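K Homology domain-containing protein (Aeropyrum pernix, PDB 1TUA) is of unknown function but, as a protein built from two KH-like domains, probably binds RNA. Local coordinates at residues E159-M162 with H163-Y167. Sequence-based numbering, arbitrary orientation.
Sequences EGRM and HSTVY
M162, the residue just before helix 163-188, meets the first turn of that helix with both its carbonyl and its side chain. From V166, the backbone N donates to M162 O at 3.2 Å, with an N-H...O angle of 166° and the donor tilted 25° from the carbonyl plane. This i to i+4 bond opens the helical series, and Y167 N to H163 O, at 2.8 Å, continues it. CB of M162 lies near two hydroxyl oxygens of the first turn, 3.7 Å from T165 OG1 and 3.9 Å from S164 OG. CG and SD carry the chain outward from the helix, away from the backbone; with chi2 extended and the chain bending at chi3 (-84°), the terminal methyl swings back to T165, where CE lies 3.6 Å from OG1. CB and CE thus both touch the threonine hydroxyl oxygen, and the two side chains cross at about a right angle. Around the helix from T165, the V166 branch CG2 sits 3.3 Å from M162 O and 3.8 Å from R161 CB, so it packs beside the carbonyl that its own amide grips. The rest of R161 bends away at chi2, while its carbonyl O accepts a hydrogen bond from R111 NH2. V166 is buried against A153, M156 and L157 of helix 144-158, and H163 and Y167 reach A119 of helix 118-127. The preceding helix ends in a Schellman motif, with G160 at positive phi, and two residues later M162 occupies the N-cap position of the next: a short, tight turn joining helix 144-158 to the long C-terminal helix 163-188.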
loop_
_atom_site.group_PDB
_atom_site.type_symbol
_atom_site.label_atom_id
_atom_site.label_comp_id
_atom_site.label_asym_id
_atom_site.label_seq_id
_atom_site.Cartn_x
_atom_site.Cartn_y
_atom_site.Cartn_z
ATOM N N GLU A 159 -18.485 -3.114 -4.815
ATOM C CA GLU A 159 -19.671 -2.784 -5.584
ATOM C C GLU A 159 -20.718 -3.901 -5.568
ATOM O O GLU A 159 -21.782 -3.768 -6.167
ATOM C CB GLU A 159 -19.258 -2.418 -7.009
ATOM C CG GLU A 159 -18.265 -1.266 -7.013
ATOM C CD GLU A 159 -17.842 -0.837 -8.397
ATOM O OE1 GLU A 159 -17.282 -1.672 -9.144
ATOM O OE2 GLU A 159 -18.067 0.348 -8.734
ATOM N N GLY A 160 -20.413 -4.997 -4.876
ATOM C CA GLY A 160 -21.367 -6.090 -4.761
ATOM C C GLY A 160 -21.251 -7.307 -5.666
ATOM O O GLY A 160 -22.091 -8.212 -5.590
ATOM N N ARG A 161 -20.229 -7.346 -6.517
ATOM C CA ARG A 161 -20.042 -8.477 -7.423
ATOM C C ARG A 161 -19.834 -9.758 -6.626
ATOM O O ARG A 161 -19.344 -9.711 -5.498
ATOM C CB ARG A 161 -18.817 -8.242 -8.310
ATOM C CG ARG A 161 -18.894 -7.017 -9.204
ATOM C CD ARG A 161 -19.863 -7.247 -10.349
ATOM N NE ARG A 161 -19.774 -6.206 -11.368
ATOM C CZ ARG A 161 -20.487 -6.196 -12.493
ATOM N NH1 ARG A 161 -21.348 -7.178 -12.749
ATOM N NH2 ARG A 161 -20.335 -5.208 -13.369
ATOM N N MET A 162 -20.206 -10.897 -7.207
ATOM C CA MET A 162 -20.015 -12.189 -6.543
ATOM C C MET A 162 -18.509 -12.398 -6.430
ATOM O O MET A 162 -17.749 -11.837 -7.213
ATOM C CB MET A 162 -20.597 -13.342 -7.376
ATOM C CG MET A 162 -22.124 -13.440 -7.444
ATOM S SD MET A 162 -22.664 -14.969 -8.297
ATOM C CE MET A 162 -22.572 -14.446 -10.025
ATOM N N HIS A 163 -18.077 -13.202 -5.467
ATOM C CA HIS A 163 -16.652 -13.471 -5.311
ATOM C C HIS A 163 -16.118 -14.242 -6.519
ATOM O O HIS A 163 -15.056 -13.926 -7.051
ATOM C CB HIS A 163 -16.406 -14.271 -4.027
ATOM C CG HIS A 163 -16.566 -13.463 -2.777
ATOM N ND1 HIS A 163 -15.607 -12.578 -2.334
ATOM C CD2 HIS A 163 -17.591 -13.378 -1.898
ATOM C CE1 HIS A 163 -16.034 -11.982 -1.237
ATOM N NE2 HIS A 163 -17.235 -12.448 -0.951
ATOM N N SER A 164 -16.866 -15.253 -6.957
ATOM C CA SER A 164 -16.458 -16.074 -8.099
ATOM C C SER A 164 -16.279 -15.217 -9.345
ATOM O O SER A 164 -15.371 -15.452 -10.144
ATOM C CB SER A 164 -17.498 -17.167 -8.363
ATOM O OG SER A 164 -18.770 -16.595 -8.580
ATOM N N THR A 165 -17.162 -14.232 -9.502
ATOM C CA THR A 165 -17.110 -13.301 -10.628
ATOM C C THR A 165 -15.784 -12.548 -10.589
ATOM O O THR A 165 -15.056 -12.489 -11.576
ATOM C CB THR A 165 -18.254 -12.274 -10.540
ATOM O OG1 THR A 165 -19.487 -12.909 -10.891
ATOM C CG2 THR A 165 -18.003 -11.093 -11.469
ATOM N N VAL A 166 -15.479 -11.974 -9.431
ATOM C CA VAL A 166 -14.246 -11.226 -9.248
ATOM C C VAL A 166 -13.012 -12.104 -9.482
ATOM O O VAL A 166 -12.087 -11.702 -10.185
ATOM C CB VAL A 166 -14.195 -10.602 -7.826
ATOM C CG1 VAL A 166 -12.852 -9.912 -7.595
ATOM C CG2 VAL A 166 -15.323 -9.596 -7.667
ATOM N N TYR A 167 -13.003 -13.303 -8.911
ATOM C CA TYR A 167 -11.864 -14.198 -9.076
ATOM C C TYR A 167 -11.674 -14.622 -10.528
ATOM O O TYR A 167 -10.549 -14.688 -11.019
ATOM C CB TYR A 167 -12.013 -15.446 -8.204
ATOM C CG TYR A 167 -12.196 -15.170 -6.727
ATOM C CD1 TYR A 167 -11.579 -14.074 -6.108
ATOM C CD2 TYR A 167 -12.981 -16.009 -5.943
ATOM C CE1 TYR A 167 -11.751 -13.825 -4.736
ATOM C CE2 TYR A 167 -13.158 -15.772 -4.579
ATOM C CZ TYR A 167 -12.544 -14.683 -3.981
ATOM O OH TYR A 167 -12.742 -14.458 -2.639
#